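Local coordinates for protein purine nucleoside phosphorylase (PDB 6DZD) that probably cleaves purine nucleosides with phosphate, releasing the free base and ribose 1-phosphate, and may also deaminate adenosine, at residues A[137-142]-A[175-180]; A[191-196]-A[221-226]. All blocks are in the same frame, centred on the assembly; numbering follows the deposited sequence.

Contact 1: residues A[137-142]-A[175-180]; sequences FYDPVR and PADIRA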
ATOM      1  N   PHE A 137      -4.798  -6.031   4.825  1.00 16.93           N
ATOM      2  CA  PHE A 137      -4.965  -7.280   5.550  1.00 17.45           C
ATOM      3  C   PHE A 137      -6.032  -7.074   6.602  1.00 17.45           C
ATOM      4  O   PHE A 137      -5.956  -6.121   7.380  1.00 17.15           O
ATOM      5  CB  PHE A 137      -3.669  -7.721   6.232  1.00 17.33           C
ATOM      6  CG  PHE A 137      -2.514  -7.920   5.301  1.00 17.45           C
ATOM      7  CD1 PHE A 137      -1.759  -6.832   4.869  1.00 16.72           C
ATOM      8  CD2 PHE A 137      -2.154  -9.196   4.895  1.00 18.46           C
ATOM      9  CE1 PHE A 137      -0.677  -7.020   4.029  1.00 16.92           C
ATOM     10  CE2 PHE A 137      -1.085  -9.407   4.072  1.00 18.86           C
ATOM     11  CZ  PHE A 137      -0.339  -8.324   3.633  1.00 18.05           C
ATOM     12  N   TYR A 138      -6.982  -7.993   6.676  1.00 18.38           N
ATOM     13  CA  TYR A 138      -8.029  -7.889   7.675  1.00 18.57           C
ATOM     14  C   TYR A 138      -8.402  -9.274   8.166  1.00 19.33           C
ATOM     15  O   TYR A 138      -8.736 -10.149   7.361  1.00 19.95           O
ATOM     16  CB  TYR A 138      -9.245  -7.169   7.099  1.00 18.86           C
ATOM     17  CG  TYR A 138     -10.399  -7.103   8.052  1.00 19.67           C
ATOM     18  CD1 TYR A 138     -10.199  -6.941   9.427  1.00 20.53           C
ATOM     19  CD2 TYR A 138     -11.698  -7.199   7.583  1.00 20.71           C
ATOM     20  CE1 TYR A 138     -11.271  -6.880  10.292  1.00 22.42           C
ATOM     21  CE2 TYR A 138     -12.772  -7.141   8.447  1.00 22.58           C
ATOM     22  CZ  TYR A 138     -12.555  -6.979   9.786  1.00 23.43           C
ATOM     23  OH  TYR A 138     -13.634  -6.913  10.609  1.00 25.54           O
ATOM     24  N   ASP A 139      -8.318  -9.474   9.482  1.00 19.44           N
ATOM     25  CA  ASP A 139      -8.809 -10.686  10.133  1.00 20.78           C
ATOM     26  C   ASP A 139     -10.032 -10.339  10.974  1.00 22.58           C
ATOM     27  O   ASP A 139      -9.894  -9.782  12.071  1.00 23.36           O
ATOM     28  CB  ASP A 139      -7.717 -11.316  11.001  1.00 20.80           C
ATOM     29  CG  ASP A 139      -8.141 -12.645  11.619  1.00 22.21           C
ATOM     30  OD1 ASP A 139      -9.350 -12.938  11.693  1.00 23.50           O
ATOM     31  OD2 ASP A 139      -7.247 -13.399  12.051  1.00 22.17           O
ATOM     32  N   PRO A 140     -11.240 -10.668  10.533  1.00 23.55           N
ATOM     33  CA  PRO A 140     -12.420 -10.302  11.325  1.00 25.54           C
ATOM     34  C   PRO A 140     -12.569 -11.112  12.584  1.00 27.27           C
ATOM     35  O   PRO A 140     -13.291 -10.681  13.485  1.00 29.06           O
ATOM     36  CB  PRO A 140     -13.584 -10.540  10.362  1.00 26.13           C
ATOM     37  CG  PRO A 140     -13.065 -11.481   9.330  1.00 24.92           C
ATOM     38  CD  PRO A 140     -11.574 -11.423   9.316  1.00 23.15           C
ATOM     39  N   VAL A 141     -11.920 -12.274  12.675  1.00 26.98           N
ATOM     40  CA  VAL A 141     -11.966 -13.082  13.893  1.00 28.68           C
ATOM     41  C   VAL A 141     -11.100 -12.454  14.981  1.00 28.77           C
ATOM     42  O   VAL A 141     -11.555 -12.249  16.113  1.00 30.70           O
ATOM     43  CB  VAL A 141     -11.540 -14.528  13.593  1.00 28.43           C
ATOM     44  CG1 VAL A 141     -11.574 -15.339  14.850  1.00 30.28           C
ATOM     45  CG2 VAL A 141     -12.445 -15.126  12.559  1.00 28.68           C
ATOM     46  N   ARG A 142      -9.822 -12.187  14.667  1.00 26.91           N
ATOM     47  CA  ARG A 142      -8.879 -11.593  15.617  1.00 26.97           C
ATOM     48  C   ARG A 142      -8.983 -10.070  15.686  1.00 26.78           C
ATOM     49  O   ARG A 142      -8.394  -9.466  16.597  1.00 27.33           O
ATOM     50  CB  ARG A 142      -7.431 -11.973  15.259  1.00 25.31           C
ATOM     51  CG  ARG A 142      -7.080 -13.466  15.311  1.00 25.58           C
ATOM     52  CD  ARG A 142      -6.900 -13.982  16.723  1.00 27.41           C
ATOM     53  NE  ARG A 142      -8.183 -14.313  17.334  1.00 29.50           N
ATOM     54  CZ  ARG A 142      -8.625 -13.773  18.465  1.00 31.36           C
ATOM     55  NH1 ARG A 142      -7.866 -12.885  19.094  1.00 31.32           N
ATOM     56  NH2 ARG A 142      -9.821 -14.105  18.966  1.00 33.47           N
ATOM     57  N   PRO A 175      -5.053 -18.585   9.076  1.00 21.18           N
ATOM     58  CA  PRO A 175      -4.917 -17.954   7.749  1.00 19.97           C
ATOM     59  C   PRO A 175      -6.177 -18.014   6.904  1.00 20.41           C
ATOM     60  O   PRO A 175      -6.341 -17.168   6.020  1.00 19.60           O
ATOM     61  CB  PRO A 175      -3.774 -18.742   7.101  1.00 19.89           C
ATOM     62  CG  PRO A 175      -3.685 -19.979   7.889  1.00 20.82           C
ATOM     63  CD  PRO A 175      -4.046 -19.628   9.277  1.00 21.45           C
ATOM     64  N   ALA A 176      -7.061 -18.991   7.129  1.00 21.81           N
ATOM     65  CA  ALA A 176      -8.337 -19.029   6.421  1.00 22.54           C
ATOM     66  C   ALA A 176      -9.227 -17.833   6.756  1.00 22.61           C
ATOM     67  O   ALA A 176     -10.093 -17.477   5.958  1.00 22.83           O
ATOM     68  CB  ALA A 176      -9.065 -20.341   6.729  1.00 24.29           C
ATOM     69  N   ASP A 177      -9.041 -17.213   7.919  1.00 22.61           N
ATOM     70  CA  ASP A 177      -9.839 -16.066   8.332  1.00 22.89           C
ATOM     71  C   ASP A 177      -9.350 -14.754   7.739  1.00 21.34           C
ATOM     72  O   ASP A 177     -10.064 -13.751   7.844  1.00 21.56           O
ATOM     73  CB  ASP A 177      -9.843 -15.923   9.856  1.00 23.86           C
ATOM     74  CG  ASP A 177     -10.618 -17.021  10.547  1.00 25.80           C
ATOM     75  OD1 ASP A 177     -11.710 -17.363  10.065  1.00 26.82           O
ATOM     76  OD2 ASP A 177     -10.157 -17.529  11.585  1.00 26.49           O
ATOM     77  N   ILE A 178      -8.155 -14.719   7.158  1.00 20.87           N
ATOM     78  CA  ILE A 178      -7.559 -13.449   6.753  1.00 20.14           C
ATOM     79  C   ILE A 178      -8.112 -13.035   5.394  1.00 20.40           C
ATOM     80  O   ILE A 178      -8.210 -13.846   4.465  1.00 21.29           O
ATOM     81  CB  ILE A 178      -6.024 -13.546   6.728  1.00 20.07           C
ATOM     82  CG1 ILE A 178      -5.471 -13.857   8.125  1.00 20.06           C
ATOM     83  CG2 ILE A 178      -5.407 -12.264   6.193  1.00 19.23           C
ATOM     84  CD1 ILE A 178      -4.019 -14.292   8.113  1.00 20.42           C
ATOM     85  N   ARG A 179      -8.489 -11.767   5.285  1.00 20.64           N
ATOM     86  CA  ARG A 179      -8.862 -11.150   4.030  1.00 20.99           C
ATOM     87  C   ARG A 179      -7.754 -10.199   3.605  1.00 20.39           C
ATOM     88  O   ARG A 179      -7.038  -9.649   4.447  1.00 19.40           O
ATOM     89  CB  ARG A 179     -10.189 -10.403   4.162  1.00 20.97           C
ATOM     90  CG  ARG A 179     -11.407 -11.280   3.947  1.00 21.87           C
ATOM     91  CD  ARG A 179     -11.909 -11.923   5.249  1.00 21.81           C
ATOM     92  NE  ARG A 179     -13.131 -12.703   5.024  1.00 22.88           N
ATOM     93  CZ  ARG A 179     -13.414 -13.868   5.607  1.00 24.07           C
ATOM     94  NH1 ARG A 179     -14.557 -14.489   5.324  1.00 25.71           N
ATOM     95  NH2 ARG A 179     -12.557 -14.416   6.467  1.00 23.78           N
ATOM     96  N   ALA A 180      -7.605 -10.030   2.290  1.00 19.15           N
ATOM     97  CA  ALA A 180      -6.561  -9.190   1.730  1.00 18.77           C
ATOM     98  C   ALA A 180      -7.076  -8.440   0.511  1.00 19.49           C
ATOM     99  O   ALA A 180      -7.889  -8.961  -0.257  1.00 20.57           O
ATOM    100  CB  ALA A 180      -5.339 -10.024   1.350  1.00 19.28           C
TER
HETATM  101  O   HOH W   1      -8.301 -16.113  13.075  1.00 20.08           O
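Strand 133-139 ends beside the start of strand 179-182, and D139 ties that end to the turn before R179. From CB the D139 side chain runs with CG anti to the backbone N (chi1 -176°), which carries the carboxylate toward D177. D139 OD1 lies 3.5 Å from D177 CB. D139 OD1 also accepts from V141 N at 2.8 Å and from R142 N at 3.1 Å. Both donors stand above the carboxylate plane, and the first closes an Asx turn. OD2 bonds to S173 OG and to a water, which also donates to D177 OD2. The water bridges the two carboxylates, whose planes are 34° apart, and would probably ease the repulsion of their like charges.

The strands are antiparallel neighbours in the mixed six-stranded sheet that holds 144-150 and 243-245. Y138 and R179 form its hydrogen-bonded pair here. R179 N reaches Y138 O at 2.6 Å, nearly straight and in the carbonyl plane. Y138 N binds R179 O at 2.8 Å from above the plane.

Beyond the strand, V141 CG2 sits against the D177 carboxylate, 3.3 Å from D177 CG. P140 CD meets D177 O, and P140 CG lies over one face of the R179 guanidinium. R179 bends at chi2, so that R179 NH2 bonds back to D177 O at 2.9 Å, with the oxygen in the guanidinium plane. F137 points to the face of the sheet away from Y138 and R179, onto M163 and W167.

Contact 2: residues A[191-196]-A[221-226]; sequences YTVDDH and YRLELK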
ATOM      1  N   TYR A 191       5.367  -1.597 -16.863  1.00 20.26           N
ATOM      2  CA  TYR A 191       6.489  -1.844 -15.950  1.00 20.36           C
ATOM      3  C   TYR A 191       7.457  -2.880 -16.523  1.00 21.94           C
ATOM      4  O   TYR A 191       7.106  -4.061 -16.652  1.00 23.82           O
ATOM      5  CB  TYR A 191       5.975  -2.294 -14.586  1.00 20.66           C
ATOM      6  CG  TYR A 191       7.051  -2.334 -13.520  1.00 20.12           C
ATOM      7  CD1 TYR A 191       7.923  -1.261 -13.351  1.00 18.46           C
ATOM      8  CD2 TYR A 191       7.198  -3.443 -12.675  1.00 21.31           C
ATOM      9  CE1 TYR A 191       8.906  -1.286 -12.371  1.00 17.85           C
ATOM     10  CE2 TYR A 191       8.184  -3.471 -11.703  1.00 20.50           C
ATOM     11  CZ  TYR A 191       9.034  -2.387 -11.553  1.00 18.79           C
ATOM     12  OH  TYR A 191      10.033  -2.395 -10.596  1.00 18.37           O
ATOM     13  N   THR A 192       8.680  -2.448 -16.855  1.00 20.85           N
ATOM     14  CA  THR A 192       9.706  -3.372 -17.325  1.00 23.12           C
ATOM     15  C   THR A 192      10.943  -3.293 -16.439  1.00 23.27           C
ATOM     16  O   THR A 192      11.294  -2.229 -15.941  1.00 20.53           O
ATOM     17  CB  THR A 192      10.097  -3.128 -18.798  1.00 22.74           C
ATOM     18  OG1 THR A 192      10.686  -1.830 -18.946  1.00 20.63           O
ATOM     19  CG2 THR A 192       8.877  -3.270 -19.734  1.00 22.38           C
ATOM     20  N   VAL A 193      11.597  -4.436 -16.228  1.00 21.14           N
ATOM     21  CA  VAL A 193      12.688  -4.555 -15.266  1.00 21.09           C
ATOM     22  C   VAL A 193      13.855  -5.291 -15.915  1.00 24.63           C
ATOM     23  O   VAL A 193      13.709  -5.952 -16.942  1.00 27.55           O
ATOM     24  CB  VAL A 193      12.245  -5.263 -13.965  1.00 21.05           C
ATOM     25  CG1 VAL A 193      11.193  -4.420 -13.250  1.00 17.65           C
ATOM     26  CG2 VAL A 193      11.720  -6.662 -14.260  1.00 25.09           C
ATOM     27  N   ASP A 194      15.027  -5.175 -15.294  1.00 23.38           N
ATOM     28  CA  ASP A 194      16.226  -5.856 -15.765  1.00 26.44           C
ATOM     29  C   ASP A 194      16.368  -7.230 -15.099  1.00 28.70           C
ATOM     30  O   ASP A 194      15.482  -7.696 -14.377  1.00 28.21           O
ATOM     31  CB  ASP A 194      17.463  -4.972 -15.550  1.00 24.06           C
ATOM     32  CG  ASP A 194      17.653  -4.520 -14.090  1.00 21.09           C
ATOM     33  OD1 ASP A 194      17.121  -5.173 -13.155  1.00 21.10           O
ATOM     34  OD2 ASP A 194      18.357  -3.497 -13.881  1.00 19.35           O
ATOM     35  N   ASP A 195      17.490  -7.905 -15.374  1.00 27.54           N
ATOM     36  CA  ASP A 195      17.793  -9.178 -14.742  1.00 28.59           C
ATOM     37  C   ASP A 195      17.955  -9.033 -13.252  1.00 26.24           C
ATOM     38  O   ASP A 195      17.643  -9.964 -12.497  1.00 26.57           O
ATOM     39  CB  ASP A 195      19.075  -9.767 -15.319  1.00 30.06           C
ATOM     40  CG  ASP A 195      18.878 -10.338 -16.696  1.00 31.75           C
ATOM     41  OD1 ASP A 195      18.321 -11.451 -16.774  1.00 33.08           O
ATOM     42  OD2 ASP A 195      19.253  -9.674 -17.690  1.00 31.12           O
ATOM     43  N   HIS A 196      18.492  -7.904 -12.805  1.00 28.20           N
ATOM     44  CA  HIS A 196      18.773  -7.784 -11.385  1.00 26.41           C
ATOM     45  C   HIS A 196      17.494  -7.921 -10.573  1.00 25.18           C
ATOM     46  O   HIS A 196      17.478  -8.600  -9.540  1.00 25.36           O
ATOM     47  CB  HIS A 196      19.460  -6.452 -11.094  1.00 24.50           C
ATOM     48  CG  HIS A 196      19.587  -6.164  -9.633  1.00 23.12           C
ATOM     49  ND1 HIS A 196      20.539  -6.763  -8.839  1.00 24.16           N
ATOM     50  CD2 HIS A 196      18.853  -5.377  -8.813  1.00 21.16           C
ATOM     51  CE1 HIS A 196      20.397  -6.345  -7.596  1.00 23.19           C
ATOM     52  NE2 HIS A 196      19.382  -5.501  -7.554  1.00 21.41           N
ATOM     53  N   TYR A 221      12.200  -7.345 -19.271  1.00 24.74           N
ATOM     54  CA  TYR A 221      11.130  -8.205 -18.819  1.00 25.27           C
ATOM     55  C   TYR A 221       9.947  -7.354 -18.393  1.00 23.11           C
ATOM     56  O   TYR A 221      10.113  -6.321 -17.744  1.00 21.94           O
ATOM     57  CB  TYR A 221      11.589  -9.074 -17.638  1.00 27.98           C
ATOM     58  CG  TYR A 221      12.895  -9.810 -17.851  1.00 29.79           C
ATOM     59  CD1 TYR A 221      12.906 -11.057 -18.452  1.00 30.43           C
ATOM     60  CD2 TYR A 221      14.107  -9.260 -17.449  1.00 30.34           C
ATOM     61  CE1 TYR A 221      14.068 -11.731 -18.652  1.00 31.68           C
ATOM     62  CE2 TYR A 221      15.289  -9.937 -17.652  1.00 31.44           C
ATOM     63  CZ  TYR A 221      15.253 -11.174 -18.251  1.00 32.21           C
ATOM     64  OH  TYR A 221      16.399 -11.887 -18.465  1.00 33.22           O
ATOM     65  N   ARG A 222       8.756  -7.828 -18.726  1.00 27.14           N
ATOM     66  CA  ARG A 222       7.505  -7.269 -18.248  1.00 25.27           C
ATOM     67  C   ARG A 222       7.157  -7.993 -16.957  1.00 26.52           C
ATOM     68  O   ARG A 222       7.304  -9.213 -16.870  1.00 28.28           O
ATOM     69  CB  ARG A 222       6.421  -7.500 -19.295  1.00 23.94           C
ATOM     70  CG  ARG A 222       5.353  -6.476 -19.352  1.00 21.67           C
ATOM     71  CD  ARG A 222       4.799  -6.354 -20.769  1.00 20.86           C
ATOM     72  NE  ARG A 222       5.600  -5.467 -21.618  1.00 20.19           N
ATOM     73  CZ  ARG A 222       5.720  -4.142 -21.469  1.00 18.83           C
ATOM     74  NH1 ARG A 222       5.112  -3.495 -20.477  1.00 18.02           N
ATOM     75  NH2 ARG A 222       6.458  -3.451 -22.323  1.00 18.33           N
ATOM     76  N   LEU A 223       6.684  -7.249 -15.959  1.00 24.36           N
ATOM     77  CA  LEU A 223       6.497  -7.803 -14.622  1.00 25.20           C
ATOM     78  C   LEU A 223       5.216  -7.264 -13.999  1.00 23.36           C
ATOM     79  O   LEU A 223       5.004  -6.049 -13.979  1.00 21.32           O
ATOM     80  CB  LEU A 223       7.706  -7.471 -13.735  1.00 25.51           C
ATOM     81  CG  LEU A 223       7.646  -7.833 -12.249  1.00 24.38           C
ATOM     82  CD1 LEU A 223       7.345  -9.310 -12.093  1.00 26.55           C
ATOM     83  CD2 LEU A 223       8.945  -7.440 -11.566  1.00 22.94           C
ATOM     84  N   GLU A 224       4.366  -8.166 -13.500  1.00 24.12           N
ATOM     85  CA  GLU A 224       3.115  -7.812 -12.822  1.00 22.98           C
ATOM     86  C   GLU A 224       3.293  -7.960 -11.306  1.00 23.30           C
ATOM     87  O   GLU A 224       3.140  -9.053 -10.751  1.00 24.28           O
ATOM     88  CB  GLU A 224       1.982  -8.688 -13.340  1.00 23.33           C
ATOM     89  CG  GLU A 224       0.638  -8.428 -12.693  1.00 22.60           C
ATOM     90  CD  GLU A 224      -0.028  -7.185 -13.247  1.00 20.33           C
ATOM     91  OE1 GLU A 224       0.110  -6.900 -14.456  1.00 19.65           O
ATOM     92  OE2 GLU A 224      -0.703  -6.493 -12.463  1.00 19.76           O
ATOM     93  N   LEU A 225       3.598  -6.852 -10.628  1.00 20.18           N
ATOM     94  CA  LEU A 225       3.953  -6.934  -9.211  1.00 20.04           C
ATOM     95  C   LEU A 225       2.766  -7.314  -8.329  1.00 20.89           C
ATOM     96  O   LEU A 225       2.961  -7.882  -7.248  1.00 21.61           O
ATOM     97  CB  LEU A 225       4.538  -5.602  -8.755  1.00 18.38           C
ATOM     98  CG  LEU A 225       5.949  -5.345  -9.250  1.00 17.56           C
ATOM     99  CD1 LEU A 225       6.360  -3.950  -8.878  1.00 15.89           C
ATOM    100  CD2 LEU A 225       6.906  -6.417  -8.689  1.00 18.53           C
ATOM    101  N   LYS A 226       1.539  -6.995  -8.761  1.00 20.14           N
ATOM    102  CA  LYS A 226       0.356  -7.399  -8.006  1.00 19.57           C
ATOM    103  C   LYS A 226       0.216  -8.916  -7.979  1.00 20.05           C
ATOM    104  O   LYS A 226      -0.251  -9.489  -6.990  1.00 19.60           O
ATOM    105  CB  LYS A 226      -0.900  -6.785  -8.625  1.00 19.82           C
ATOM    106  CG  LYS A 226      -1.009  -5.268  -8.626  1.00 19.87           C
ATOM    107  CD  LYS A 226      -2.320  -4.865  -9.293  1.00 20.20           C
ATOM    108  CE  LYS A 226      -2.332  -3.417  -9.683  1.00 20.82           C
ATOM    109  NZ  LYS A 226      -3.446  -3.116 -10.630  1.00 21.44           N
TER
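A small three-stranded antiparallel sheet places 192-193 at one edge beside 220-223, and each of these strands runs on into a helix. The backbone ladder has three bonds, all in the carbonyl plane of the acceptor. V193 and Y221 are a hydrogen-bonded pair: V193 N reaches Y221 O at 2.8 Å, and Y221 N returns to V193 O at 3.1 Å. L223 N adds a longer bond to Y191 O, 3.3 Å.

Y221 has CG anti to the carbonyl carbon (chi1 -50°), and its ring runs along the other strand toward helix 195-201. V193 O and the D195 carboxylate lie at its edge. Y221 OH donates to D195 OD1 at 2.6 Å, from above the carboxylate plane, and the ring and carboxylate planes are 81° apart. A phenylalanine here would keep the ring but would probably loosen the hold of the strand on the first turn of helix 195-201, since the bond to D195 would be lost. D194 is the N-cap of that helix and accepts from V197 N.

At the other end, Y191 CE2 touches L225 CD1 at 3.4 Å and L223 CD2 at 4.0 Å. L223 CD2 also meets V193 CG2 at 3.9 Å, so Y191, L223 and V193 form one apolar row. On the face of the sheet away from V193 and Y221, T192 CG2 lies over one face of the R222 guanidinium, 3.5 Å from R222 NH2. R222 NH1 bonds to S188 O, just before the zinc ligands C189 and C190. The hydroxyl of Y221 gives D195 a neutral donor, which would be expected to stabilise its negative charge, while R222 links the sheet to the backbone leading into the zinc site.

How the contacts relate
Both contacts pair antiparallel strands, and both are only partly buried. They do not touch: their nearest atoms are about 10 Å apart and their centres 29 Å. Contact 1 closes before contact 2 opens along the chain. The first joins inner strands of a large sheet, at the end where they run out into partly exposed turns. The second involves an edge strand of a small sheet, close to the zinc site. Helix 225-236 links the two places, because it starts within contact 2 and its L233 packs on F137 and A180 of contact 1. Beyond the strand bonds, contact 1 relies on carboxylates, water and turn backbone, whereas contact 2 adds a tyrosine-carboxylate bond and aromatic and leucine packing.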